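Discoidin-2 (Dictyostelium discoideum, PDB 2VM9) binds galactose and N-acetylgalactosamine as a homotrimeric, calcium-containing lectin, and may take part in spore formation and spore coat formation. Local coordinates at residues A[9-14]-A[148-153]; A[73-78]-A[120-125]. All coordinates share one frame; numbering follows the deposited sequence. Where two conformers were deposited one is given.

Contact 1: A[9-14]-A[148-153]; sequences SCLANA and RWELYA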
# COMPACT_ATOMS: atom_id res chain seq x y z
N SER A 9 -7.17 16.09 -2.95
CA SER A 9 -7.97 16.47 -1.79
C SER A 9 -8.26 15.18 -1.02
O SER A 9 -9.12 14.40 -1.43
CB SER A 9 -9.29 17.14 -2.25
OG SER A 9 -9.01 18.32 -2.99
N CYS A 10 -7.53 14.94 0.06
CA CYS A 10 -7.55 13.64 0.72
C CYS A 10 -8.92 13.28 1.31
O CYS A 10 -9.40 12.18 1.10
CB CYS A 10 -6.50 13.56 1.80
SG CYS A 10 -4.84 13.61 1.11
N LEU A 11 -9.52 14.20 2.07
CA LEU A 11 -10.81 13.91 2.70
C LEU A 11 -11.92 13.79 1.65
O LEU A 11 -12.77 12.91 1.75
CB LEU A 11 -11.19 14.98 3.72
CG LEU A 11 -10.24 15.25 4.90
CD1 LEU A 11 -11.08 16.01 5.97
CD2 LEU A 11 -9.49 14.07 5.47
N ALA A 12 -11.87 14.63 0.61
CA ALA A 12 -12.90 14.61 -0.43
C ALA A 12 -12.92 13.23 -1.09
O ALA A 12 -13.97 12.72 -1.45
CB ALA A 12 -12.70 15.71 -1.48
N ASN A 13 -11.73 12.65 -1.23
CA ASN A 13 -11.58 11.36 -1.89
C ASN A 13 -11.66 10.17 -0.94
O ASN A 13 -11.46 9.02 -1.36
CB ASN A 13 -10.25 11.34 -2.62
CG ASN A 13 -10.33 12.03 -3.95
OD1 ASN A 13 -10.65 11.40 -4.97
ND2 ASN A 13 -10.04 13.35 -3.98
N ALA A 14 -11.97 10.45 0.33
CA ALA A 14 -12.10 9.41 1.36
C ALA A 14 -10.81 8.57 1.51
O ALA A 14 -10.84 7.35 1.59
CB ALA A 14 -13.36 8.52 1.10
N ARG A 148 -13.78 23.05 9.77
CA ARG A 148 -13.79 22.21 8.59
C ARG A 148 -12.40 22.33 7.97
O ARG A 148 -11.71 23.31 8.21
CB ARG A 148 -14.87 22.64 7.59
CG ARG A 148 -16.29 22.39 8.10
CD ARG A 148 -17.34 23.05 7.17
NE ARG A 148 -17.30 24.51 7.37
CZ ARG A 148 -17.94 25.39 6.60
NH1 ARG A 148 -18.68 24.97 5.56
NH2 ARG A 148 -17.82 26.70 6.85
N TRP A 149 -11.98 21.32 7.22
CA TRP A 149 -10.61 21.29 6.72
C TRP A 149 -10.44 20.32 5.57
O TRP A 149 -11.33 19.49 5.30
CB TRP A 149 -9.62 20.94 7.85
CG TRP A 149 -9.73 19.55 8.41
CD1 TRP A 149 -10.88 18.79 8.58
CD2 TRP A 149 -8.65 18.75 8.88
NE1 TRP A 149 -10.54 17.56 9.13
CE2 TRP A 149 -9.19 17.53 9.35
CE3 TRP A 149 -7.27 18.96 8.98
CZ2 TRP A 149 -8.39 16.50 9.87
CZ3 TRP A 149 -6.48 17.96 9.51
CH2 TRP A 149 -7.04 16.74 9.96
N GLU A 150 -9.30 20.46 4.91
CA GLU A 150 -8.89 19.52 3.89
C GLU A 150 -7.38 19.44 3.93
O GLU A 150 -6.68 20.38 4.34
CB GLU A 150 -9.39 19.97 2.51
CG GLU A 150 -9.02 19.03 1.33
CD GLU A 150 -9.52 17.59 1.54
OE1 GLU A 150 -10.51 17.21 0.88
OE2 GLU A 150 -8.90 16.84 2.33
N LEU A 151 -6.87 18.27 3.54
CA LEU A 151 -5.44 18.02 3.49
C LEU A 151 -5.14 17.68 2.06
O LEU A 151 -5.81 16.82 1.49
CB LEU A 151 -5.12 16.81 4.37
CG LEU A 151 -5.10 17.09 5.87
CD1 LEU A 151 -5.18 15.79 6.64
CD2 LEU A 151 -3.83 17.92 6.27
N TYR A 152 -4.11 18.33 1.50
CA TYR A 152 -3.74 18.17 0.08
C TYR A 152 -2.41 17.44 -0.01
O TYR A 152 -1.46 17.78 0.70
CB TYR A 152 -3.64 19.52 -0.63
CG TYR A 152 -4.95 20.23 -0.59
CD1 TYR A 152 -5.91 19.98 -1.57
CD2 TYR A 152 -5.25 21.11 0.45
CE1 TYR A 152 -7.14 20.58 -1.53
CE2 TYR A 152 -6.50 21.74 0.51
CZ TYR A 152 -7.42 21.49 -0.50
OH TYR A 152 -8.65 22.05 -0.50
N ALA A 153 -2.37 16.41 -0.85
CA ALA A 153 -1.16 15.59 -0.97
C ALA A 153 -0.76 15.46 -2.44
O ALA A 153 -1.59 15.63 -3.34
CB ALA A 153 -1.40 14.18 -0.35
O HOH W 1 -10.60 20.81 -1.94

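Contact 2: A[73-78]-A[120-125]; sequences FVAIST and IVTINF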
# COMPACT_ATOMS: atom_id res chain seq x y z
N PHE A 73 2.30 15.69 2.06
CA PHE A 73 1.30 16.72 2.21
C PHE A 73 1.85 18.06 1.77
O PHE A 73 2.88 18.50 2.28
CB PHE A 73 0.85 16.82 3.67
CG PHE A 73 0.02 15.65 4.13
CD1 PHE A 73 -1.27 15.47 3.65
CD2 PHE A 73 0.53 14.74 5.06
CE1 PHE A 73 -2.06 14.36 4.11
CE2 PHE A 73 -0.23 13.65 5.53
CZ PHE A 73 -1.54 13.45 5.04
N VAL A 74 1.15 18.69 0.82
CA VAL A 74 1.59 19.98 0.26
C VAL A 74 0.84 21.19 0.84
O VAL A 74 1.33 22.32 0.77
CB VAL A 74 1.51 20.00 -1.31
CG1 VAL A 74 2.41 18.92 -1.88
CG2 VAL A 74 0.05 19.85 -1.82
N ALA A 75 -0.36 20.96 1.38
CA ALA A 75 -1.08 22.07 2.00
C ALA A 75 -2.15 21.55 2.93
O ALA A 75 -2.55 20.37 2.86
CB ALA A 75 -1.73 22.98 0.93
N ILE A 76 -2.57 22.45 3.83
CA ILE A 76 -3.77 22.23 4.63
C ILE A 76 -4.65 23.46 4.48
O ILE A 76 -4.14 24.59 4.41
CB ILE A 76 -3.41 22.00 6.12
CG1 ILE A 76 -4.67 21.72 6.97
CG2 ILE A 76 -2.61 23.21 6.70
CD1 ILE A 76 -4.32 21.34 8.39
N SER A 77 -5.97 23.27 4.45
CA SER A 77 -6.90 24.37 4.46
C SER A 77 -7.84 24.18 5.64
O SER A 77 -8.29 23.07 5.87
CB SER A 77 -7.74 24.39 3.20
OG SER A 77 -6.91 24.78 2.11
N THR A 78 -8.11 25.25 6.37
CA THR A 78 -9.11 25.21 7.45
C THR A 78 -10.17 26.30 7.25
O THR A 78 -9.94 27.31 6.58
CB THR A 78 -8.49 25.35 8.88
OG1 THR A 78 -7.97 26.67 9.06
CG2 THR A 78 -7.35 24.31 9.08
N ILE A 120 -11.68 30.42 3.75
CA ILE A 120 -10.68 29.36 3.82
C ILE A 120 -9.30 29.94 4.08
O ILE A 120 -8.89 30.93 3.44
CB ILE A 120 -10.72 28.53 2.53
CG1 ILE A 120 -12.10 27.85 2.43
CG2 ILE A 120 -9.51 27.51 2.50
CD1 ILE A 120 -12.39 27.20 1.06
N VAL A 121 -8.58 29.34 5.01
CA VAL A 121 -7.18 29.72 5.25
C VAL A 121 -6.30 28.53 4.93
O VAL A 121 -6.49 27.45 5.47
CB VAL A 121 -6.94 30.20 6.71
CG1 VAL A 121 -5.39 30.45 6.98
CG2 VAL A 121 -7.79 31.45 6.99
N THR A 122 -5.35 28.74 4.02
CA THR A 122 -4.51 27.64 3.50
C THR A 122 -3.06 27.93 3.80
O THR A 122 -2.57 29.07 3.61
CB THR A 122 -4.71 27.48 1.97
OG1 THR A 122 -6.10 27.26 1.70
CG2 THR A 122 -3.85 26.30 1.44
N ILE A 123 -2.40 26.91 4.32
CA ILE A 123 -0.98 26.90 4.61
C ILE A 123 -0.34 25.90 3.67
O ILE A 123 -0.80 24.76 3.54
CB ILE A 123 -0.74 26.46 6.05
CG1 ILE A 123 -1.60 27.31 7.00
CG2 ILE A 123 0.75 26.43 6.41
CD1 ILE A 123 -1.40 28.77 6.87
N ASN A 124 0.73 26.34 3.01
CA ASN A 124 1.46 25.50 2.09
C ASN A 124 2.72 25.00 2.73
O ASN A 124 3.41 25.76 3.42
CB ASN A 124 1.81 26.31 0.84
CG ASN A 124 0.61 26.77 0.13
OD1 ASN A 124 0.02 26.02 -0.66
ND2 ASN A 124 0.19 27.99 0.41
N PHE A 125 3.03 23.73 2.51
CA PHE A 125 4.22 23.13 3.11
C PHE A 125 5.31 23.03 2.05
O PHE A 125 5.16 22.30 1.06
CB PHE A 125 3.93 21.74 3.69
CG PHE A 125 2.74 21.71 4.60
CD1 PHE A 125 2.69 22.54 5.72
CD2 PHE A 125 1.67 20.85 4.34
CE1 PHE A 125 1.57 22.51 6.57
CE2 PHE A 125 0.55 20.81 5.18
CZ PHE A 125 0.51 21.64 6.30
O HOH W 2 1.45 23.65 -1.62
O HOH W 3 3.09 23.03 -1.16
O HOH W 4 -5.42 27.02 8.04

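Contact 1: A[9-14]-A[148-153]
Glu150 reaches from strand 146-153 into the turn of residues 9-14 and presents its carboxylate to the backbone N-H groups there. Its CG stands anti to the backbone N (chi1 -180°), and a bend at chi2 (57°) swings CD back toward the turn. The two oxygens then use their syn lone pairs side by side: OE2 accepts from Leu11 N at 2.7 Å, OE1 from Ala12 N at 2.9 Å. The anti lone pair of OE2 is taken by Leu151 N, so this oxygen is gripped from both segments. Glutamate suits the place: its chain spans the gap and its two oxygens match successive N-H groups. Glu150 CG lies 3.4 Å above one face of the Tyr152 ring, offset toward the rim, and a water joins Tyr152 OH to Ser9 OG. Beside it, Cys10 N bonds to Leu151 O (2.9 Å), next to the antiparallel pairing of Ser9 with Tyr152. Leu11 slides past Glu150 in the opposite direction and crosses Trp149 at about a right angle, its CD1 lying 3.6 Å from Trp149 NE1. Farther along the strand, Cys10 SG rests 3.8 Å from Ala153 CB. Within the turn, Asn13 ND2 and Asn13 N reach Ser9 O from opposite faces of its plane. Asn13 OD1 and the carbonyl of Ala12 bond outward to Asn99 and Arg19 of a second subunit, so the turn also belongs to the trimer interface. Met by three N-H groups, the buried carboxylate is likely to remain ionised, stabilised by their dipoles, and it ties the turn to strand 146-153 of the β-sandwich.

Contact 2: A[73-78]-A[120-125]
An antiparallel β-ladder joins Ala75, Ile76, Ser77 and Thr78 to Asn124, Ile123, Thr122 and Val121, and segment 73-78 carries a classic β-bulge on its other edge, where Val74 and Ala75 both face Tyr152 of the next strand. Ile76 and Ile123 form a hydrogen-bonded pair, with Ile76 N to Ile123 O and Ile123 N to Ile76 O both 2.9 Å; Thr78 and Val121 repeat the pattern. Phe125 N bonds to Val74 O at 2.8 Å, standing 48° out of that carbonyl's plane. Ile76 and Ile123 lie side by side, pointing the same way, with Ile76 CG2 3.8 Å from Ile123 CB. The same methyl meets Phe125 CZ at 3.5 Å, while the edge of the Phe125 ring turns to the backbone of Phe73, whose O is 3.4 Å from CD2. In this discoidin-type (F5/8 type C) β-sandwich, that side of the sheet packs inward: Tyr91 of strand 87-96 covers Ile76, Thr78 and Ile123, and Tyr105 meets the Phe125 ring edge-to-face. Branched and aromatic side chains fill such a layer well. Thr78 is the polar exception, its OG1 bonded to Asn114 and bridged by a water to Val121 O. Ala75, Ser77, Thr122 and Asn124 make the opposite face. There Ser77 OG and Thr122 OG1 share a hydrogen bond of 2.6 Å; Thr122 OG1 is anti to its carbonyl carbon (chi1 -57°), which sets it against Ser77. Alongside, the Ile120 CG2 methyl lies 3.7 Å from Ser77 CB.

Overall arrangement
Contacts 1 and 2 lie about 10 Å apart, centre to centre, in one sheet of the N-terminal β-sandwich. Strand 70-79 is the shared neighbour: it pairs with strand 121-131 in contact 2 and with strand 146-153 of contact 1 on its other edge. Tyr152 makes the joint, its N and O probably bonding to Ala75 O and Val74 N at the bulge. Along the chain, contact 2 is nested within the loop that contact 1 closes, so the start and end of the domain meet outside the inner antiparallel pairing. The sheet thus links strand 8-9, which leads into the turn facing another subunit, through 146-153 and 70-79 to 121-131, away from the calcium site and lectin-like domain.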